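Alpha/beta hydrolase (Legionella pneumophila subsp. pneumophila str. Philadelphia 1, PDB 4EZI) is of unknown function but has the alpha/beta-hydrolase fold and is probably a hydrolase, possibly acting on triacylglycerols as a lipase. Local coordinates at residues R84-N88 with M255-V261; L57-S61 with L119-E125. One frame throughout, in Å; residues are numbered along the deposited sequence.

Contact 1 of 2, residues R84-N88 with M255-V261; sequences RFERN and MDGYHAV
Two irregular loops meet here, with Glu86 and Gly257 opposite each other (CA to CA 4.2 Å). The loop 84-88 starts from Arg84, whose carbonyl binds Tyr224. Phe85 (chi1 m) turns its ring into the other loop: the selenium of Met255, a selenomethionine, lies at the ring edge, 3.7 Å from CD1, and Val261 CG2 is 3.6 Å from CD2. Phe85 O accepts hydrogen bonds from water 1, which in turn accepts from Gly257 N and His259 N, and from water 2, which also donates to Met255 O. Glu86, in an mt rotamer, takes Val261 N on OE2 at 3.1 Å, at the start of helix 261-267. Arg87 N then donates to Gly257 O at 2.9 Å; Gly257 has phi/psi 94/-1, and a CB there would crowd Arg87 CB. Water 4 joins Asn88 N to Gly257 O. An Asx turn, Tyr258 N to Asp256 OD1 (2.8 Å), shapes the second loop. The arrangement joins the core's loop after strand 74-80 to the helical insertion between strands 193-197 and 310-314, as in alpha/beta hydrolases with a cap.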
ATOM      1  N   ARG A  84       5.762   1.013  -6.300  1.00  6.65           N
ATOM      2  CA  ARG A  84       7.021   1.675  -6.536  1.00  6.81           C
ATOM      3  C   ARG A  84       7.951   0.690  -7.215  1.00  7.21           C
ATOM      4  O   ARG A  84       8.151  -0.423  -6.732  1.00  8.22           O
ATOM      5  CB  ARG A  84       7.639   2.187  -5.229  1.00  6.80           C
ATOM      6  CG  ARG A  84       6.719   3.126  -4.468  1.00  7.34           C
ATOM      7  CD  ARG A  84       6.484   4.459  -5.139  1.00  8.30           C
ATOM      8  NE  ARG A  84       5.394   5.215  -4.484  1.00 10.68           N
ATOM      9  CZ  ARG A  84       5.463   5.835  -3.311  1.00 10.81           C
ATOM     10  NH1 ARG A  84       6.565   5.858  -2.580  1.00 12.22           N
ATOM     11  NH2 ARG A  84       4.374   6.443  -2.838  1.00 13.60           N
ATOM     12  N   PHE A  85       8.497   1.123  -8.339  1.00  8.01           N
ATOM     13  CA  PHE A  85       9.437   0.343  -9.127  1.00  8.91           C
ATOM     14  C   PHE A  85      10.901   0.686  -8.813  1.00  9.70           C
ATOM     15  O   PHE A  85      11.805  -0.031  -9.269  1.00 13.36           O
ATOM     16  CB  PHE A  85       9.240   0.636 -10.630  1.00 10.17           C
ATOM     17  CG  PHE A  85       7.885   0.273 -11.169  1.00  9.63           C
ATOM     18  CD1 PHE A  85       7.596  -1.004 -11.555  1.00 11.98           C
ATOM     19  CD2 PHE A  85       6.916   1.239 -11.315  1.00 10.67           C
ATOM     20  CE1 PHE A  85       6.327  -1.304 -12.060  1.00 12.20           C
ATOM     21  CE2 PHE A  85       5.660   0.940 -11.843  1.00 11.73           C
ATOM     22  CZ  PHE A  85       5.372  -0.319 -12.199  1.00 11.31           C
ATOM     23  N   GLU A  86      11.118   1.809  -8.134  1.00  9.35           N
ATOM     24  CA  GLU A  86      12.428   2.322  -7.768  1.00  8.01           C
ATOM     25  C   GLU A  86      12.688   2.074  -6.298  1.00  7.95           C
ATOM     26  O   GLU A  86      11.875   2.435  -5.415  1.00  8.51           O
ATOM     27  CB  GLU A  86      12.498   3.812  -8.040  1.00 10.05           C
ATOM     28  CG  GLU A  86      12.191   4.202  -9.481  1.00 14.59           C
ATOM     29  CD  GLU A  86      12.028   5.695  -9.670  1.00 15.61           C
ATOM     30  OE1 GLU A  86      12.824   6.466  -9.093  1.00 17.44           O
ATOM     31  OE2 GLU A  86      11.101   6.100 -10.416  1.00 15.77           O
ATOM     32  N   ARG A  87      13.843   1.491  -6.009  1.00  7.53           N
ATOM     33  CA  ARG A  87      14.223   1.134  -4.640  1.00  7.11           C
ATOM     34  C   ARG A  87      14.098   2.319  -3.678  1.00  6.66           C
ATOM     35  O   ARG A  87      13.646   2.185  -2.549  1.00  7.08           O
ATOM     36  CB  ARG A  87      15.676   0.586  -4.607  1.00  8.32           C
ATOM     37  CG  ARG A  87      16.227   0.476  -3.211  1.00  8.49           C
ATOM     38  CD  ARG A  87      17.549  -0.234  -3.170  1.00 10.65           C
ATOM     39  NE  ARG A  87      17.461  -1.647  -3.468  1.00 10.31           N
ATOM     40  CZ  ARG A  87      17.048  -2.569  -2.611  1.00  8.76           C
ATOM     41  NH1 ARG A  87      16.641  -2.263  -1.377  1.00  9.35           N
ATOM     42  NH2 ARG A  87      17.058  -3.831  -2.999  1.00 11.25           N
ATOM     43  N   ASN A  88      14.576   3.476  -4.132  1.00  6.89           N
ATOM     44  CA  ASN A  88      14.697   4.625  -3.260  1.00  6.64           C
ATOM     45  C   ASN A  88      13.478   5.549  -3.254  1.00  7.15           C
ATOM     46  O   ASN A  88      13.448   6.503  -2.475  1.00  7.74           O
ATOM     47  CB  ASN A  88      15.980   5.403  -3.576  1.00  6.95           C
ATOM     48  CG  ASN A  88      17.199   4.634  -3.145  1.00  7.34           C
ATOM     49  OD1 ASN A  88      17.491   4.524  -1.962  1.00  9.75           O
ATOM     50  ND2 ASN A  88      17.922   4.059  -4.119  1.00  7.44           N
HETATM   51  N   MSE A 255      13.272  -3.893 -13.879  1.00  8.72           N
HETATM   52  CA  MSE A 255      12.836  -4.038 -12.506  1.00  8.13           C
HETATM   53  C   MSE A 255      13.959  -4.098 -11.495  1.00  9.17           C
HETATM   54  O   MSE A 255      13.737  -4.535 -10.385  1.00 11.52           O
HETATM   55  CB  MSE A 255      11.903  -5.263 -12.353  1.00  9.58           C
HETATM   56  CG  MSE A 255      10.697  -5.258 -13.271  1.00 10.35           C
HETATM   57 SE   MSE A 255       9.477  -3.872 -12.868  0.75 11.67          SE
HETATM   58  CE  MSE A 255       8.546  -3.780 -14.610  1.00 14.59           C
ATOM     59  N   ASP A 256      15.129  -3.566 -11.848  1.00  8.62           N
ATOM     60  CA  ASP A 256      16.301  -3.642 -10.979  1.00  8.78           C
ATOM     61  C   ASP A 256      16.271  -2.666  -9.812  1.00  8.69           C
ATOM     62  O   ASP A 256      17.150  -2.733  -8.961  1.00 10.53           O
ATOM     63  CB  ASP A 256      17.585  -3.501 -11.805  1.00  9.38           C
ATOM     64  CG  ASP A 256      17.785  -2.112 -12.404  1.00  9.11           C
ATOM     65  OD1 ASP A 256      16.924  -1.217 -12.273  1.00  9.06           O
ATOM     66  OD2 ASP A 256      18.844  -1.932 -13.091  1.00 12.29           O
ATOM     67  N   GLY A 257      15.295  -1.773  -9.762  1.00  8.18           N
ATOM     68  CA  GLY A 257      15.169  -0.780  -8.717  1.00  7.79           C
ATOM     69  C   GLY A 257      15.794   0.567  -9.036  1.00  8.02           C
ATOM     70  O   GLY A 257      15.688   1.490  -8.227  1.00  8.07           O
ATOM     71  N   TYR A 258      16.410   0.687 -10.227  1.00  8.54           N
ATOM     72  CA  TYR A 258      17.166   1.880 -10.615  1.00  9.16           C
ATOM     73  C   TYR A 258      16.727   2.429 -11.962  1.00  9.25           C
ATOM     74  O   TYR A 258      17.416   3.237 -12.553  1.00 12.40           O
ATOM     75  CB  TYR A 258      18.677   1.590 -10.584  1.00 10.00           C
ATOM     76  CG  TYR A 258      19.101   1.254  -9.189  1.00 10.08           C
ATOM     77  CD1 TYR A 258      19.269   2.257  -8.242  1.00 11.30           C
ATOM     78  CD2 TYR A 258      19.240  -0.061  -8.773  1.00  9.87           C
ATOM     79  CE1 TYR A 258      19.593   1.970  -6.941  1.00 10.86           C
ATOM     80  CE2 TYR A 258      19.570  -0.352  -7.453  1.00 11.61           C
ATOM     81  CZ  TYR A 258      19.757   0.672  -6.547  1.00  9.61           C
ATOM     82  OH  TYR A 258      20.097   0.397  -5.235  1.00 11.82           O
ATOM     83  N   HIS A 259      15.567   1.994 -12.443  1.00 10.13           N
ATOM     84  CA  HIS A 259      14.959   2.600 -13.628  1.00 10.35           C
ATOM     85  C   HIS A 259      13.807   3.460 -13.202  1.00 12.17           C
ATOM     86  O   HIS A 259      12.904   3.007 -12.490  1.00 12.97           O
ATOM     87  CB  HIS A 259      14.468   1.528 -14.613  1.00 10.24           C
ATOM     88  CG  HIS A 259      15.568   0.844 -15.351  1.00 10.00           C
ATOM     89  ND1 HIS A 259      16.467  -0.007 -14.742  1.00 10.61           N
ATOM     90  CD2 HIS A 259      15.899   0.880 -16.666  1.00 12.02           C
ATOM     91  CE1 HIS A 259      17.317  -0.450 -15.653  1.00 11.61           C
ATOM     92  NE2 HIS A 259      16.990   0.066 -16.828  1.00 13.72           N
ATOM     93  N   ALA A 260      13.815   4.709 -13.653  1.00 12.50           N
ATOM     94  CA  ALA A 260      12.725   5.624 -13.380  1.00 12.74           C
ATOM     95  C   ALA A 260      11.428   5.051 -13.976  1.00 11.83           C
ATOM     96  O   ALA A 260      11.416   4.463 -15.064  1.00 11.88           O
ATOM     97  CB  ALA A 260      12.988   7.027 -13.960  1.00 14.44           C
ATOM     98  N   VAL A 261      10.332   5.231 -13.267  1.00 12.34           N
ATOM     99  CA  VAL A 261       9.081   4.679 -13.713  1.00 11.33           C
ATOM    100  C   VAL A 261       8.704   5.138 -15.150  1.00 11.09           C
ATOM    101  O   VAL A 261       8.223   4.338 -15.945  1.00 11.15           O
ATOM    102  CB  VAL A 261       7.948   4.920 -12.696  1.00 13.93           C
ATOM    103  CG1 VAL A 261       7.748   6.406 -12.442  1.00 15.76           C
ATOM    104  CG2 VAL A 261       6.695   4.284 -13.215  1.00 14.20           C
TER
HETATM  105  O   HOH W   1      13.596  -0.359 -11.512  1.00 10.22           O
HETATM  106  O   HOH W   2      11.658  -2.984  -9.045  1.00 24.90           O
HETATM  107  O   HOH W   3      16.994  -2.652  -6.213  1.00 16.94           O
HETATM  108  O   HOH W   4      16.195   3.843  -6.623  1.00  8.90           O
HETATM  109  O   HOH W   5      20.562   2.599  -3.756  1.00  9.30           O

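Contact 2 of 2, residues L57-S61 with L119-E125; sequences LTIAS and LGLGDNE
In this part of the alpha/beta-hydrolase sheet, the loop that leaves strand 112-116 folds back beside the start of strand 57-67, with Asn124 lying opposite Ala60 (CA to CA 4.7 Å) and Asp123 opposite Ser61 (5.7 Å). Residues 57-61 are extended and pair on one side with strand 41-51; the loop has a type II' turn from Leu121 to Asn124, closed by Asn124 N to Leu121 O at 3.1 Å. Asn124, with chi1 t and chi2 near -118°, is the central side chain. Its ND2 donates both to Thr58 OG1 at 2.8 Å and to Ile59 O at 2.9 Å, while its OD1 accepts Gly120 N at 2.8 Å, so one amide ties the strand to the loop and the loop to itself. The t rotamer of Thr58 aims OG1 at that amide and sets CG2 3.7 Å from CD2 of Leu119 (mt); that same Leu119 CD2 is 3.9 Å from Ala60 CB. Glu125, given in one of two conformers (chi1 p, chi2 t), reaches back so that OE2 meets Ile59 N through water 7. Ser61 (chi1 p) bonds Asp117 through OG, which also accepts Asp123 N at 2.9 Å. Gly122 takes position i+1 of the turn at phi/psi 59/-131, where an ideal CB would come 2.4 Å from Ser61 OG.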
ATOM      1  N   LEU A  57      14.682 -14.422   8.429  1.00 12.31           N
ATOM      2  CA  LEU A  57      14.811 -13.070   8.940  1.00 12.21           C
ATOM      3  C   LEU A  57      15.364 -12.152   7.859  1.00 11.36           C
ATOM      4  O   LEU A  57      16.312 -12.493   7.157  1.00 13.30           O
ATOM      5  CB  LEU A  57      15.765 -13.047  10.130  1.00 13.61           C
ATOM      6  CG  LEU A  57      16.125 -11.687  10.721  1.00 14.32           C
ATOM      7  CD1 LEU A  57      14.924 -11.016  11.289  1.00 16.72           C
ATOM      8  CD2 LEU A  57      17.222 -11.830  11.805  1.00 18.24           C
ATOM      9  N   THR A  58      14.756 -10.971   7.743  1.00 10.72           N
ATOM     10  CA  THR A  58      15.248  -9.907   6.877  1.00 10.52           C
ATOM     11  C   THR A  58      15.000  -8.569   7.576  1.00 10.02           C
ATOM     12  O   THR A  58      14.063  -8.470   8.365  1.00 11.29           O
ATOM     13  CB  THR A  58      14.576  -9.985   5.484  1.00 10.44           C
ATOM     14  OG1 THR A  58      15.236  -9.098   4.584  1.00 12.44           O
ATOM     15  CG2 THR A  58      13.099  -9.655   5.538  1.00 11.22           C
ATOM     16  N   ILE A  59      15.864  -7.593   7.315  1.00  9.87           N
ATOM     17  CA  ILE A  59      15.788  -6.291   7.991  1.00  9.81           C
ATOM     18  C   ILE A  59      15.238  -5.278   6.989  1.00  8.41           C
ATOM     19  O   ILE A  59      15.851  -5.001   5.966  1.00  9.47           O
ATOM     20  CB  ILE A  59      17.169  -5.830   8.562  1.00  9.52           C
ATOM     21  CG1 ILE A  59      17.764  -6.888   9.486  1.00 13.24           C
ATOM     22  CG2 ILE A  59      17.012  -4.490   9.249  1.00 11.34           C
ATOM     23  CD1 ILE A  59      16.902  -7.347  10.602  1.00 14.44           C
ATOM     24  N   ALA A  60      14.060  -4.753   7.294  1.00  8.58           N
ATOM     25  CA  ALA A  60      13.343  -3.847   6.409  1.00  7.96           C
ATOM     26  C   ALA A  60      13.342  -2.425   6.989  1.00  8.25           C
ATOM     27  O   ALA A  60      13.772  -2.212   8.117  1.00  8.39           O
ATOM     28  CB  ALA A  60      11.902  -4.376   6.205  1.00  8.79           C
ATOM     29  N   SER A  61      12.888  -1.460   6.190  1.00  7.44           N
ATOM     30  CA  SER A  61      12.945  -0.046   6.566  1.00  7.53           C
ATOM     31  C   SER A  61      11.610   0.658   6.400  1.00  6.88           C
ATOM     32  O   SER A  61      10.713   0.159   5.707  1.00  6.90           O
ATOM     33  CB  SER A  61      14.049   0.655   5.759  1.00  8.35           C
ATOM     34  OG  SER A  61      13.902   0.488   4.353  1.00  8.37           O
ATOM     35  N   LEU A 119       9.384  -4.904   1.616  1.00  6.68           N
ATOM     36  CA  LEU A 119      10.538  -5.719   1.256  1.00  6.96           C
ATOM     37  C   LEU A 119      11.011  -5.419  -0.154  1.00  7.02           C
ATOM     38  O   LEU A 119      10.225  -5.094  -1.055  1.00  6.63           O
ATOM     39  CB  LEU A 119      10.189  -7.197   1.376  1.00  7.56           C
ATOM     40  CG  LEU A 119       9.784  -7.684   2.761  1.00  7.61           C
ATOM     41  CD1 LEU A 119       9.591  -9.206   2.714  1.00 10.01           C
ATOM     42  CD2 LEU A 119      10.778  -7.283   3.837  1.00 10.04           C
ATOM     43  N   GLY A 120      12.322  -5.539  -0.354  1.00  6.85           N
ATOM     44  CA  GLY A 120      12.936  -5.304  -1.639  1.00  7.54           C
ATOM     45  C   GLY A 120      13.122  -3.845  -2.001  1.00  6.82           C
ATOM     46  O   GLY A 120      13.617  -3.542  -3.088  1.00  9.21           O
ATOM     47  N   LEU A 121      12.732  -2.945  -1.107  1.00  6.40           N
ATOM     48  CA  LEU A 121      12.805  -1.508  -1.353  1.00  7.08           C
ATOM     49  C   LEU A 121      13.499  -0.857  -0.152  1.00  6.81           C
ATOM     50  O   LEU A 121      13.723  -1.480   0.887  1.00  7.46           O
ATOM     51  CB  LEU A 121      11.428  -0.909  -1.578  1.00  6.48           C
ATOM     52  CG  LEU A 121      10.635  -1.526  -2.724  1.00  6.29           C
ATOM     53  CD1 LEU A 121       9.189  -1.026  -2.691  1.00  7.96           C
ATOM     54  CD2 LEU A 121      11.254  -1.270  -4.097  1.00  8.18           C
ATOM     55  N   GLY A 122      13.824   0.421  -0.285  1.00  6.36           N
ATOM     56  CA  GLY A 122      14.524   1.124   0.795  1.00  7.57           C
ATOM     57  C   GLY A 122      15.847   0.467   1.116  1.00  7.47           C
ATOM     58  O   GLY A 122      16.632   0.152   0.217  1.00  8.24           O
ATOM     59  N   ASP A 123      16.073   0.237   2.399  1.00  8.43           N
ATOM     60  CA  ASP A 123      17.329  -0.352   2.873  1.00  9.04           C
ATOM     61  C   ASP A 123      17.318  -1.874   2.847  1.00  9.21           C
ATOM     62  O   ASP A 123      18.326  -2.504   3.147  1.00 11.17           O
ATOM     63  CB  ASP A 123      17.606   0.067   4.330  1.00  9.60           C
ATOM     64  CG  ASP A 123      17.782   1.568   4.550  1.00 12.75           C
ATOM     65  OD1 ASP A 123      18.012   2.330   3.602  1.00 13.56           O
ATOM     66  OD2 ASP A 123      17.749   1.961   5.756  1.00 16.79           O
ATOM     67  N   ASN A 124      16.182  -2.502   2.524  1.00  8.34           N
ATOM     68  CA  ASN A 124      16.081  -3.963   2.635  1.00  8.44           C
ATOM     69  C   ASN A 124      16.977  -4.660   1.621  1.00  8.67           C
ATOM     70  O   ASN A 124      17.031  -4.281   0.466  1.00 10.92           O
ATOM     71  CB  ASN A 124      14.641  -4.396   2.434  1.00  7.53           C
ATOM     72  CG  ASN A 124      14.466  -5.886   2.564  1.00  8.01           C
ATOM     73  OD1 ASN A 124      14.057  -6.547   1.615  1.00  9.05           O
ATOM     74  ND2 ASN A 124      14.728  -6.426   3.755  1.00  8.86           N
ATOM     75  N   GLU A 125      17.660  -5.715   2.059  1.00  9.36           N
ATOM     76  CA  GLU A 125      18.670  -6.338   1.224  0.50 11.03           C
ATOM     77  C   GLU A 125      18.107  -7.275   0.153  1.00 10.81           C
ATOM     78  O   GLU A 125      18.834  -7.632  -0.768  1.00 12.84           O
ATOM     79  CB  GLU A 125      19.684  -7.083   2.093  0.50 13.54           C
ATOM     80  CG  GLU A 125      19.147  -8.339   2.693  0.50 16.35           C
ATOM     81  CD  GLU A 125      20.210  -9.187   3.373  0.50 23.63           C
ATOM     82  OE1 GLU A 125      21.399  -9.128   2.976  0.50 27.65           O
ATOM     83  OE2 GLU A 125      19.840  -9.944   4.291  0.50 26.52           O
TER
HETATM   84  O   HOH W   6      18.181  -5.972   4.879  1.00 14.26           O
HETATM   85  O   HOH W   7      18.439  -8.422   6.017  1.00 17.92           O
HETATM   86  O   HOH W   8      12.372  -2.130   3.430  1.00  7.59           O

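Contacts 1 and 2 lie with their centres 15 Å apart and meet directly through Arg87 and the 119-125 loop. Arg87 NH1 is 2.8 Å from Asn124 O, and Arg87 O is 2.9 Å from Gly122 N, both probable hydrogen bonds, so the same residue that pairs with Gly257 of the helical insertion also holds the turn beside strand 57-67. Arg93 adds a second bridge, bonding Asn88 of contact 1 and Asp123 of contact 2. A bound PEG lies about 8 Å from the side chain of Phe85 and about 12 Å from that of Leu121. Ser169, His351 and Asp318 have the geometry of a catalytic triad, probably the hydrolase site; neither contact includes them.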